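Local coordinates for protein lipocalin AI-4 (Rhodnius prolixus, PDB 5H9N) that binds the cysteinyl leukotriene C4 inside a lipocalin barrel and, as a secreted salivary protein of a blood-feeding insect, probably sequesters this host mediator, at residues C10-G15 against S73-F78; Y105-R110 against S139-Q144; D121-F126 against N143-T148. The protein carries 1 engineered substitution. One frame throughout, in Å; residues are numbered along the deposited sequence. Where two conformers were deposited one is given.

How the contacts relate
Contacts 2 and 3 are close neighbours, their centres about 5 Å apart: adjacent strands 105-112 and 120-127 meet the same helix, 139-144, and its exit, and both strands send other side chains inward to the bound leukotriene. Contact 1 joins two loops and has its centre about 15 Å from that of contact 2 and 16 Å from that of contact 3; its Phe78 side chain stays about 9 Å from the ligand. Tyr109 ties the three regions together, since its OH lies 2.9 Å from Asn11 N and 2.7 Å from Asp121 OD2, both probable hydrogen bonds. Leu13 adds packing against Tyr109 and Phe123.

Contact 1 of 3, residues C10-G15 against S73-F78; sequences CNALSG and SGNQGF
Phe78 points its ring at the peptide backbone of Asn11 and Ala12, joining the N-terminal segment of this lipocalin to the turn that enters barrel strand 78-85. Two carbonyls receive neighbouring ring atoms: Phe78 CE1 lies 3.4 Å from Ala12 O, which sits at the ring edge close to its plane, while Phe78 CZ approaches Asn11 O obliquely at 3.3 Å. No hydrogen bond crosses the contact; the short approaches are consistent with weak attraction between aromatic C-H groups and the carbonyl oxygens, beside van der Waals contact of Phe78 CE1 with Ala12 CA. Beside the ring, the Ala12 methyl rests 3.9 Å from Asn75 ND2. Asn75 carries CG beside its own backbone N (chi1 -60°), and its other amide atom, OD1, is bonded to the backbone N of Ile6, another part of the N-terminal segment.

Further out, each loop is held in shape by its own turn. Residues Asn75 to Phe78 form a type II beta turn, closed by Phe78 N on Asn75 O at 3.0 Å, with Gly77 at the positive phi this turn requires. On the other segment, Cys10 is disulfide-linked to Cys111 on strand 105-112. Just after it comes an Asx turn: Leu13 N donates to Asn11 OD1 at 2.9 Å, reaching the oxygen from 38° above the carbonyl plane.

Contact 2 of 3, residues Y105-R110 against S139-Q144; sequences YALLYR and STKLNQ. With LTX ((5~{S},6~{R},7~{E},9~{E},11~{Z},14~{Z})-6-[(2~{R})-2-[[(4~{S})-4-azanyl-5-oxidanyl-5-oxidanylidene-pentanoyl]amino]-3-( 2-hydroxy-2-oxoethylamino)-3-oxidanylidene-propyl]sulfanyl-5-oxidanyl-icosa-7,9,11,14-tetraenoic acid), chain B.
Leu107 turns its CG anti to the backbone N (chi1 179°), whereas Leu142 holds its CG beside the backbone N, and with these settings the two side chains meet at an oblique crossing between strand and helix. The touching branches are methyls: Leu107 CD2 lies 4.1 Å from Leu142 CD2. The same Leu107 methyl approaches the aliphatic shaft of Lys141, whose chain then leads away and bonds through NZ to the carbonyl of Lys16. This small apolar patch is one part of the packing of helix 139-144 on the outside of the sheet, with Lys141 also touching Val98.

Strand alternation turns Leu108 and Arg110 to the opposite, ligand-facing side of the sheet. Leu108 CD2 packs on the ligand tail, 4.0 Å from C19. Arg110 runs out extended and then bends at chi3 (66°), which lays its guanidinium alongside the C1 carboxylate of leukotriene C4. Two donors take one oxygen each: NE reaches ligand O2 at 2.8 Å, and NH2 reaches ligand O1 at 2.9 Å along an almost linear path (177°). This paired grip, joined by Asn122 ND2 on O1, should restrain the rotation of the carboxylate and probably stabilises its negative charge. The fatty chain then folds back over the arginine, with ligand C9 3.5 Å above one guanidinium face and ligand C14 3.5 Å from Arg110 CD. The remaining nitrogen, NH1, is bonded to Tyr48 OH, a second-shell restraint on the group. One strand therefore serves both sides of the wall, as in the lipocalin fold, where a helix packs outside the barrel and the ligand pocket lies within.

Contact 3 of 3, residues D121-F126 against N143-T148; sequences DNFLLF and NQLELT. With LTX ((5~{S},6~{R},7~{E},9~{E},11~{Z},14~{Z})-6-[(2~{R})-2-[[(4~{S})-4-azanyl-5-oxidanyl-5-oxidanylidene-pentanoyl]amino]-3-( 2-hydroxy-2-oxoethylamino)-3-oxidanylidene-propyl]sulfanyl-5-oxidanyl-icosa-7,9,11,14-tetraenoic acid), chain B.
Phe123 leaves strand 120-127 toward the chain that follows helix 139-144, and from CB onward it is met by Leu147. Phe123 CB already lies 3.7 Å from Leu147 CD1, and Phe123 CG is nearer still to that methyl, at 3.6 Å. Next along the ring, Phe123 CD2 remains against Leu147 CD1, while Phe123 CD1 faces the other branch, Leu147 CD2, at 3.9 Å. Leu147 CD1 thus sits over one ring face, 4.0 Å from the Phe123 centroid and 28° off the normal, a CH-pi contact, while CD2 lies beyond the rim. Farther out, Phe123 CE2 meets Leu145 CD1 at 4.1 Å, approached obliquely. Both leucines cross the phenylalanine at about a right angle.

Between them Glu146, with positive phi (59°), ends the helix in a Schellman motif; Leu145 and Leu147 on either side of it both point toward the strand, and Glu146 is exposed.

Asn122 and Phe126 of the same strand face the pocket instead. Asn122 ND2 gives a nearly straight hydrogen bond to ligand O1 (2.9 Å, 169°), while its OD1 accepts from Asp38 N, which should steady the amide. Phe126 lays a ring face against the end of the fatty chain, with Phe126 CZ 3.7 Å from ligand C19. A helix end packed outside a barrel strand whose inner face lines the ligand pocket is in keeping with the lipocalin fold.

Contact 1 of 3, residues C10-G15 against S73-F78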
loop_
_atom_site.group_PDB
_atom_site.type_symbol
_atom_site.label_atom_id
_atom_site.label_comp_id
_atom_site.label_asym_id
_atom_site.label_seq_id
_atom_site.Cartn_x
_atom_site.Cartn_y
_atom_site.Cartn_z
ATOM N N CYS A 10 9.989 -9.087 6.143
ATOM C CA CYS A 10 9.325 -7.800 5.959
ATOM C C CYS A 10 9.903 -6.751 6.901
ATOM O O CYS A 10 10.268 -7.053 8.050
ATOM C CB CYS A 10 7.820 -7.924 6.179
ATOM S SG CYS A 10 7.019 -8.949 4.951
ATOM N N ASN A 11 10.017 -5.525 6.414
ATOM C CA ASN A 11 10.598 -4.437 7.195
ATOM C C ASN A 11 9.551 -3.809 8.117
ATOM O O ASN A 11 8.562 -3.267 7.646
ATOM C CB ASN A 11 11.195 -3.400 6.229
ATOM C CG ASN A 11 12.109 -2.392 6.908
ATOM O OD1 ASN A 11 12.029 -2.154 8.109
ATOM N ND2 ASN A 11 12.990 -1.783 6.118
ATOM N N ALA A 12 9.766 -3.877 9.424
ATOM C CA ALA A 12 8.813 -3.288 10.364
ATOM C C ALA A 12 8.898 -1.758 10.417
ATOM O O ALA A 12 8.003 -1.109 10.971
ATOM C CB ALA A 12 9.008 -3.871 11.747
ATOM N N LEU A 13 9.951 -1.188 9.831
ATOM C CA LEU A 13 10.089 0.269 9.658
ATOM C C LEU A 13 10.021 0.996 10.996
ATOM O O LEU A 13 9.497 2.099 11.101
ATOM C CB LEU A 13 9.031 0.812 8.686
ATOM C CG LEU A 13 9.300 0.360 7.245
ATOM C CD1 LEU A 13 8.200 0.789 6.296
ATOM C CD2 LEU A 13 10.641 0.908 6.782
ATOM N N SER A 14 10.569 0.366 12.021
ATOM C CA SER A 14 10.567 0.959 13.344
ATOM C C SER A 14 11.217 2.350 13.313
ATOM O O SER A 14 12.331 2.502 12.824
ATOM C CB SER A 14 11.294 0.037 14.322
ATOM O OG SER A 14 11.258 0.565 15.631
ATOM N N GLY A 15 10.512 3.362 13.818
ATOM C CA GLY A 15 11.043 4.716 13.857
ATOM C C GLY A 15 10.861 5.478 12.554
ATOM O O GLY A 15 11.255 6.642 12.432
ATOM N N SER A 73 -1.238 -7.237 15.635
ATOM C CA SER A 73 -1.035 -7.008 17.056
ATOM C C SER A 73 0.390 -6.587 17.445
ATOM O O SER A 73 0.582 -5.700 18.278
ATOM C CB SER A 73 -1.427 -8.275 17.820
ATOM O OG SER A 73 -1.191 -8.123 19.208
ATOM N N GLY A 74 1.387 -7.215 16.840
ATOM C CA GLY A 74 2.760 -7.028 17.274
ATOM C C GLY A 74 3.532 -5.928 16.577
ATOM O O GLY A 74 4.650 -5.641 16.976
ATOM N N ASN A 75 2.951 -5.329 15.537
ATOM C CA ASN A 75 3.647 -4.329 14.723
ATOM C C ASN A 75 2.796 -3.089 14.536
ATOM O O ASN A 75 1.887 -3.059 13.693
ATOM C CB ASN A 75 4.025 -4.880 13.337
ATOM C CG ASN A 75 4.944 -6.081 13.411
ATOM O OD1 ASN A 75 4.509 -7.223 13.218
ATOM N ND2 ASN A 75 6.225 -5.839 13.687
ATOM N N GLN A 76 3.081 -2.074 15.340
ATOM C CA GLN A 76 2.335 -0.825 15.303
ATOM C C GLN A 76 2.295 -0.227 13.905
ATOM O O GLN A 76 3.325 -0.115 13.236
ATOM C CB GLN A 76 2.957 0.158 16.287
ATOM C CG GLN A 76 2.185 1.432 16.496
ATOM C CD GLN A 76 2.872 2.341 17.493
ATOM O OE1 GLN A 76 2.760 2.148 18.704
ATOM N NE2 GLN A 76 3.605 3.328 16.990
ATOM N N GLY A 77 1.090 0.119 13.462
ATOM C CA GLY A 77 0.905 0.727 12.156
ATOM C C GLY A 77 0.609 -0.253 11.044
ATOM O O GLY A 77 0.158 0.154 9.969
ATOM N N PHE A 78 0.846 -1.533 11.284
ATOM C CA PHE A 78 0.654 -2.528 10.228
ATOM C C PHE A 78 -0.741 -3.132 10.214
ATOM O O PHE A 78 -1.395 -3.321 11.255
ATOM C CB PHE A 78 1.694 -3.647 10.343
ATOM C CG PHE A 78 2.979 -3.336 9.625
ATOM C CD1 PHE A 78 3.977 -2.619 10.254
ATOM C CD2 PHE A 78 3.180 -3.744 8.308
ATOM C CE1 PHE A 78 5.162 -2.320 9.579
ATOM C CE2 PHE A 78 4.338 -3.441 7.649
ATOM C CZ PHE A 78 5.332 -2.743 8.279
#

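Contact 2 of 3, residues Y105-R110 against S139-Q144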
loop_
_atom_site.group_PDB
_atom_site.type_symbol
_atom_site.label_atom_id
_atom_site.label_comp_id
_atom_site.label_asym_id
_atom_site.label_seq_id
_atom_site.Cartn_x
_atom_site.Cartn_y
_atom_site.Cartn_z
ATOM N N TYR A 105 -2.203 12.530 -0.785
ATOM C CA TYR A 105 -1.233 11.471 -1.043
ATOM C C TYR A 105 -1.080 10.541 0.139
ATOM O O TYR A 105 -1.378 10.913 1.275
ATOM C CB TYR A 105 0.139 12.072 -1.382
ATOM C CG TYR A 105 0.757 12.864 -0.239
ATOM C CD1 TYR A 105 1.491 12.235 0.765
ATOM C CD2 TYR A 105 0.611 14.241 -0.172
ATOM C CE1 TYR A 105 2.046 12.969 1.819
ATOM C CE2 TYR A 105 1.167 14.974 0.873
ATOM C CZ TYR A 105 1.879 14.332 1.858
ATOM O OH TYR A 105 2.425 15.074 2.891
ATOM N N ALA A 106 -0.550 9.354 -0.122
ATOM C CA ALA A 106 -0.147 8.442 0.934
ATOM C C ALA A 106 1.007 7.599 0.451
ATOM O O ALA A 106 0.934 7.009 -0.636
ATOM C CB ALA A 106 -1.306 7.557 1.361
ATOM N N LEU A 107 2.077 7.538 1.226
ATOM C CA LEU A 107 3.206 6.655 0.973
ATOM C C LEU A 107 3.051 5.433 1.848
ATOM O O LEU A 107 2.997 5.568 3.071
ATOM C CB LEU A 107 4.521 7.363 1.301
ATOM C CG LEU A 107 5.791 6.543 1.105
ATOM C CD1 LEU A 107 5.989 6.200 -0.356
ATOM C CD2 LEU A 107 7.008 7.253 1.700
ATOM N N LEU A 108 2.934 4.262 1.231
ATOM C CA LEU A 108 2.756 3.005 1.942
ATOM C C LEU A 108 3.915 2.067 1.723
ATOM O O LEU A 108 4.596 2.110 0.688
ATOM C CB LEU A 108 1.460 2.302 1.500
ATOM C CG LEU A 108 0.157 2.677 2.206
ATOM C CD1 LEU A 108 -0.167 4.153 1.995
ATOM C CD2 LEU A 108 -0.989 1.798 1.720
ATOM N N TYR A 109 4.111 1.185 2.685
ATOM C CA TYR A 109 5.000 0.040 2.552
ATOM C C TYR A 109 4.124 -1.193 2.488
ATOM O O TYR A 109 3.177 -1.305 3.274
ATOM C CB TYR A 109 5.959 -0.036 3.735
ATOM C CG TYR A 109 6.817 -1.279 3.749
ATOM C CD1 TYR A 109 7.873 -1.423 2.854
ATOM C CD2 TYR A 109 6.575 -2.314 4.646
ATOM C CE1 TYR A 109 8.661 -2.551 2.859
ATOM C CE2 TYR A 109 7.357 -3.444 4.660
ATOM C CZ TYR A 109 8.391 -3.568 3.760
ATOM O OH TYR A 109 9.162 -4.714 3.809
ATOM N N ARG A 110 4.389 -2.087 1.541
ATOM C CA ARG A 110 3.634 -3.318 1.414
ATOM C C ARG A 110 4.585 -4.501 1.356
ATOM O O ARG A 110 5.656 -4.408 0.763
ATOM C CB ARG A 110 2.748 -3.284 0.163
ATOM C CG ARG A 110 1.840 -4.506 -0.001
ATOM C CD ARG A 110 0.742 -4.282 -1.036
ATOM N NE ARG A 110 1.288 -4.118 -2.375
ATOM C CZ ARG A 110 0.588 -3.678 -3.417
ATOM N NH1 ARG A 110 -0.692 -3.351 -3.260
ATOM N NH2 ARG A 110 1.175 -3.534 -4.595
ATOM N N SER A 139 9.245 15.057 0.080
ATOM C CA SER A 139 10.620 15.187 -0.390
ATOM C C SER A 139 11.649 14.638 0.598
ATOM O O SER A 139 12.475 13.794 0.256
ATOM C CB SER A 139 10.920 16.653 -0.683
ATOM O OG SER A 139 10.906 17.403 0.518
ATOM N N THR A 140 11.591 15.118 1.833
ATOM C CA THR A 140 12.572 14.726 2.835
ATOM C C THR A 140 12.425 13.246 3.199
ATOM O O THR A 140 13.413 12.522 3.312
ATOM C CB THR A 140 12.446 15.599 4.088
ATOM O OG1 THR A 140 12.463 16.976 3.687
ATOM C CG2 THR A 140 13.598 15.331 5.040
ATOM N N LYS A 141 11.185 12.796 3.355
ATOM C CA LYS A 141 10.916 11.408 3.719
ATOM C C LYS A 141 11.415 10.440 2.646
ATOM O O LYS A 141 12.004 9.403 2.959
ATOM C CB LYS A 141 9.423 11.201 3.955
ATOM C CG LYS A 141 9.067 9.832 4.492
ATOM C CD LYS A 141 9.777 9.609 5.813
ATOM C CE LYS A 141 8.989 8.703 6.723
ATOM N NZ LYS A 141 9.585 8.659 8.082
ATOM N N LEU A 142 11.185 10.775 1.383
ATOM C CA LEU A 142 11.660 9.940 0.282
ATOM C C LEU A 142 13.184 9.884 0.269
ATOM O O LEU A 142 13.764 8.828 0.028
ATOM C CB LEU A 142 11.134 10.453 -1.055
ATOM C CG LEU A 142 9.625 10.316 -1.258
ATOM C CD1 LEU A 142 9.183 11.091 -2.496
ATOM C CD2 LEU A 142 9.218 8.841 -1.379
ATOM N N ASN A 143 13.835 11.009 0.545
ATOM C CA ASN A 143 15.284 11.009 0.635
ATOM C C ASN A 143 15.764 10.080 1.747
ATOM O O ASN A 143 16.673 9.275 1.533
ATOM C CB ASN A 143 15.810 12.427 0.862
ATOM C CG ASN A 143 17.321 12.486 0.889
ATOM O OD1 ASN A 143 17.934 12.476 1.954
ATOM N ND2 ASN A 143 17.932 12.543 -0.291
ATOM N N GLN A 144 15.135 10.179 2.912
ATOM C CA GLN A 144 15.496 9.367 4.067
ATOM C C GLN A 144 15.341 7.877 3.787
ATOM O O GLN A 144 16.149 7.067 4.250
ATOM C CB GLN A 144 14.657 9.781 5.276
ATOM C CG GLN A 144 15.018 11.180 5.774
ATOM C CD GLN A 144 14.083 11.705 6.848
ATOM O OE1 GLN A 144 12.934 11.277 6.957
ATOM N NE2 GLN A 144 14.576 12.648 7.648
HETATM O O2 LTX B . 3.844 -5.109 -2.977
HETATM C C1 LTX B . 4.267 -5.102 -4.157
HETATM O O1 LTX B . 3.939 -4.221 -4.989
HETATM C C2 LTX B . 5.224 -6.191 -4.584
HETATM C C3 LTX B . 4.498 -7.173 -5.498
HETATM C C4 LTX B . 3.132 -7.536 -4.921
HETATM C C5 LTX B . 2.520 -8.709 -5.675
HETATM O O3 LTX B . 2.110 -8.302 -6.988
HETATM C C6 LTX B . 1.327 -9.302 -4.931
HETATM C C7 LTX B . 0.189 -8.296 -4.818
HETATM C C8 LTX B . -0.227 -7.804 -3.639
HETATM C C9 LTX B . -1.347 -6.851 -3.587
HETATM C C10 LTX B . -1.973 -6.488 -2.458
HETATM C C11 LTX B . -3.091 -5.541 -2.508
HETATM C C12 LTX B . -3.792 -5.064 -1.471
HETATM C C13 LTX B . -3.557 -5.421 -0.014
HETATM C C14 LTX B . -2.395 -4.646 0.573
HETATM C C15 LTX B . -2.461 -3.368 0.928
HETATM C C16 LTX B . -3.727 -2.555 0.792
HETATM C C17 LTX B . -3.382 -1.113 0.433
HETATM C C18 LTX B . -4.635 -0.250 0.506
HETATM C C19 LTX B . -4.425 1.118 -0.126
HETATM C C20 LTX B . -5.677 1.966 -0.005
HETATM O O32 LTX B . -3.978 -8.397 -8.550
HETATM C C21 LTX B . -3.160 -8.970 -7.805
HETATM O O31 LTX B . -2.137 -8.416 -7.351
HETATM C CA3 LTX B . -3.423 -10.407 -7.439
HETATM N N3 LTX B . -2.396 -10.892 -6.530
HETATM C C22 LTX B . -2.200 -12.179 -6.263
HETATM O O33 LTX B . -2.883 -13.045 -6.783
HETATM C CA2 LTX B . -1.117 -12.578 -5.300
HETATM C CB2 LTX B . -0.373 -11.378 -4.714
HETATM S SG2 LTX B . 0.843 -10.757 -5.827
HETATM N N2 LTX B . -0.212 -13.524 -5.919
HETATM C CD1 LTX B . 0.124 -14.658 -5.321
HETATM O OE1 LTX B . 0.020 -14.834 -4.116
HETATM C CG1 LTX B . 0.660 -15.720 -6.252
HETATM C CB1 LTX B . 1.324 -16.851 -5.482
HETATM C CA1 LTX B . 2.274 -17.611 -6.404
HETATM N N1 LTX B . 3.153 -16.652 -7.103
HETATM C C23 LTX B . 1.507 -18.404 -7.419
HETATM O O11 LTX B . 1.747 -18.207 -8.632
HETATM O O12 LTX B . 0.666 -19.234 -7.014
#

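Contact 3 of 3, residues D121-F126 against N143-T148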
loop_
_atom_site.group_PDB
_atom_site.type_symbol
_atom_site.label_atom_id
_atom_site.label_comp_id
_atom_site.label_asym_id
_atom_site.label_seq_id
_atom_site.Cartn_x
_atom_site.Cartn_y
_atom_site.Cartn_z
ATOM N N ASP A 121 8.406 -7.086 -1.268
ATOM C CA ASP A 121 7.903 -5.850 -0.684
ATOM C C ASP A 121 8.019 -4.704 -1.679
ATOM O O ASP A 121 8.517 -4.879 -2.803
ATOM C CB ASP A 121 8.589 -5.532 0.661
ATOM C CG ASP A 121 10.053 -5.197 0.545
ATOM O OD1 ASP A 121 10.593 -5.112 -0.577
ATOM O OD2 ASP A 121 10.665 -4.982 1.615
ATOM N N ASN A 122 7.537 -3.538 -1.283
ATOM C CA ASN A 122 7.485 -2.398 -2.177
ATOM C C ASN A 122 7.155 -1.166 -1.370
ATOM O O ASN A 122 6.568 -1.266 -0.275
ATOM C CB ASN A 122 6.439 -2.615 -3.272
ATOM C CG ASN A 122 6.832 -1.980 -4.592
ATOM O OD1 ASN A 122 7.748 -1.152 -4.667
ATOM N ND2 ASN A 122 6.138 -2.374 -5.650
ATOM N N PHE A 123 7.527 -0.008 -1.901
ATOM C CA PHE A 123 6.957 1.257 -1.434
ATOM C C PHE A 123 6.048 1.784 -2.522
ATOM O O PHE A 123 6.392 1.751 -3.702
ATOM C CB PHE A 123 8.035 2.274 -1.082
ATOM C CG PHE A 123 8.763 1.962 0.195
ATOM C CD1 PHE A 123 9.880 1.136 0.185
ATOM C CD2 PHE A 123 8.339 2.495 1.414
ATOM C CE1 PHE A 123 10.568 0.852 1.358
ATOM C CE2 PHE A 123 9.012 2.211 2.582
ATOM C CZ PHE A 123 10.135 1.389 2.558
ATOM N N LEU A 124 4.871 2.236 -2.096
ATOM C CA LEU A 124 3.757 2.593 -2.963
ATOM C C LEU A 124 3.347 4.020 -2.711
ATOM O O LEU A 124 3.201 4.419 -1.559
ATOM C CB LEU A 124 2.566 1.677 -2.682
ATOM C CG LEU A 124 2.809 0.167 -2.675
ATOM C CD1 LEU A 124 1.535 -0.568 -2.291
ATOM C CD2 LEU A 124 3.300 -0.316 -4.011
ATOM N N LEU A 125 3.123 4.776 -3.771
ATOM C CA LEU A 125 2.563 6.112 -3.652
ATOM C C LEU A 125 1.146 6.115 -4.199
ATOM O O LEU A 125 0.922 5.834 -5.397
ATOM C CB LEU A 125 3.409 7.142 -4.386
ATOM C CG LEU A 125 2.890 8.589 -4.297
ATOM C CD1 LEU A 125 2.932 9.076 -2.847
ATOM C CD2 LEU A 125 3.689 9.512 -5.205
ATOM N N PHE A 126 0.214 6.408 -3.294
ATOM C CA PHE A 126 -1.190 6.566 -3.620
ATOM C C PHE A 126 -1.556 8.038 -3.692
ATOM O O PHE A 126 -1.027 8.863 -2.937
ATOM C CB PHE A 126 -2.076 5.858 -2.594
ATOM C CG PHE A 126 -1.962 4.363 -2.624
ATOM C CD1 PHE A 126 -0.940 3.716 -1.930
ATOM C CD2 PHE A 126 -2.842 3.592 -3.368
ATOM C CE1 PHE A 126 -0.831 2.337 -1.955
ATOM C CE2 PHE A 126 -2.725 2.216 -3.393
ATOM C CZ PHE A 126 -1.725 1.597 -2.681
ATOM N N ASN A 143 13.835 11.009 0.545
ATOM C CA ASN A 143 15.284 11.009 0.635
ATOM C C ASN A 143 15.764 10.080 1.747
ATOM O O ASN A 143 16.673 9.275 1.533
ATOM C CB ASN A 143 15.810 12.427 0.862
ATOM C CG ASN A 143 17.321 12.486 0.889
ATOM O OD1 ASN A 143 17.934 12.476 1.954
ATOM N ND2 ASN A 143 17.932 12.543 -0.291
ATOM N N GLN A 144 15.135 10.179 2.912
ATOM C CA GLN A 144 15.496 9.367 4.067
ATOM C C GLN A 144 15.341 7.877 3.787
ATOM O O GLN A 144 16.149 7.067 4.250
ATOM C CB GLN A 144 14.657 9.781 5.276
ATOM C CG GLN A 144 15.018 11.180 5.774
ATOM C CD GLN A 144 14.083 11.705 6.848
ATOM O OE1 GLN A 144 12.934 11.277 6.957
ATOM N NE2 GLN A 144 14.576 12.648 7.648
ATOM N N LEU A 145 14.320 7.518 3.018
ATOM C CA LEU A 145 14.074 6.125 2.676
ATOM C C LEU A 145 14.779 5.672 1.399
ATOM O O LEU A 145 14.595 4.531 0.965
ATOM C CB LEU A 145 12.574 5.884 2.517
ATOM C CG LEU A 145 11.706 6.051 3.763
ATOM C CD1 LEU A 145 10.241 6.088 3.368
ATOM C CD2 LEU A 145 11.959 4.923 4.750
ATOM N N GLU A 146 15.562 6.566 0.798
ATOM C CA GLU A 146 16.273 6.287 -0.453
ATOM C C GLU A 146 15.308 5.906 -1.581
ATOM O O GLU A 146 15.549 4.968 -2.342
ATOM C CB GLU A 146 17.321 5.190 -0.227
ATOM C CG GLU A 146 18.165 5.430 1.027
ATOM C CD GLU A 146 19.275 4.411 1.215
ATOM O OE1 GLU A 146 19.175 3.304 0.651
ATOM O OE2 GLU A 146 20.247 4.720 1.938
ATOM N N LEU A 147 14.213 6.653 -1.686
ATOM C CA LEU A 147 13.202 6.446 -2.717
ATOM C C LEU A 147 13.174 7.615 -3.693
ATOM O O LEU A 147 12.129 8.232 -3.915
ATOM C CB LEU A 147 11.830 6.272 -2.085
ATOM C CG LEU A 147 11.687 5.066 -1.157
ATOM C CD1 LEU A 147 10.353 5.127 -0.465
ATOM C CD2 LEU A 147 11.819 3.755 -1.946
ATOM N N THR A 148 14.327 7.904 -4.279
ATOM C CA THR A 148 14.497 9.119 -5.063
ATOM C C THR A 148 14.100 8.987 -6.531
ATOM O O THR A 148 14.130 9.972 -7.270
ATOM C CB THR A 148 15.952 9.609 -4.995
ATOM O OG1 THR A 148 16.826 8.580 -5.473
ATOM C CG2 THR A 148 16.325 9.965 -3.562
HETATM O O2 LTX B . 3.844 -5.109 -2.977
HETATM C C1 LTX B . 4.267 -5.102 -4.157
HETATM O O1 LTX B . 3.939 -4.221 -4.989
HETATM C C2 LTX B . 5.224 -6.191 -4.584
HETATM C C3 LTX B . 4.498 -7.173 -5.498
HETATM C C4 LTX B . 3.132 -7.536 -4.921
HETATM C C5 LTX B . 2.520 -8.709 -5.675
HETATM O O3 LTX B . 2.110 -8.302 -6.988
HETATM C C6 LTX B . 1.327 -9.302 -4.931
HETATM C C7 LTX B . 0.189 -8.296 -4.818
HETATM C C8 LTX B . -0.227 -7.804 -3.639
HETATM C C9 LTX B . -1.347 -6.851 -3.587
HETATM C C10 LTX B . -1.973 -6.488 -2.458
HETATM C C11 LTX B . -3.091 -5.541 -2.508
HETATM C C12 LTX B . -3.792 -5.064 -1.471
HETATM C C13 LTX B . -3.557 -5.421 -0.014
HETATM C C14 LTX B . -2.395 -4.646 0.573
HETATM C C15 LTX B . -2.461 -3.368 0.928
HETATM C C16 LTX B . -3.727 -2.555 0.792
HETATM C C17 LTX B . -3.382 -1.113 0.433
HETATM C C18 LTX B . -4.635 -0.250 0.506
HETATM C C19 LTX B . -4.425 1.118 -0.126
HETATM C C20 LTX B . -5.677 1.966 -0.005
HETATM O O32 LTX B . -3.978 -8.397 -8.550
HETATM C C21 LTX B . -3.160 -8.970 -7.805
HETATM O O31 LTX B . -2.137 -8.416 -7.351
HETATM C CA3 LTX B . -3.423 -10.407 -7.439
HETATM N N3 LTX B . -2.396 -10.892 -6.530
HETATM C C22 LTX B . -2.200 -12.179 -6.263
HETATM O O33 LTX B . -2.883 -13.045 -6.783
HETATM C CA2 LTX B . -1.117 -12.578 -5.300
HETATM C CB2 LTX B . -0.373 -11.378 -4.714
HETATM S SG2 LTX B . 0.843 -10.757 -5.827
HETATM N N2 LTX B . -0.212 -13.524 -5.919
HETATM C CD1 LTX B . 0.124 -14.658 -5.321
HETATM O OE1 LTX B . 0.020 -14.834 -4.116
HETATM C CG1 LTX B . 0.660 -15.720 -6.252
HETATM C CB1 LTX B . 1.324 -16.851 -5.482
HETATM C CA1 LTX B . 2.274 -17.611 -6.404
HETATM N N1 LTX B . 3.153 -16.652 -7.103
HETATM C C23 LTX B . 1.507 -18.404 -7.419
HETATM O O11 LTX B . 1.747 -18.207 -8.632
HETATM O O12 LTX B . 0.666 -19.234 -7.014
#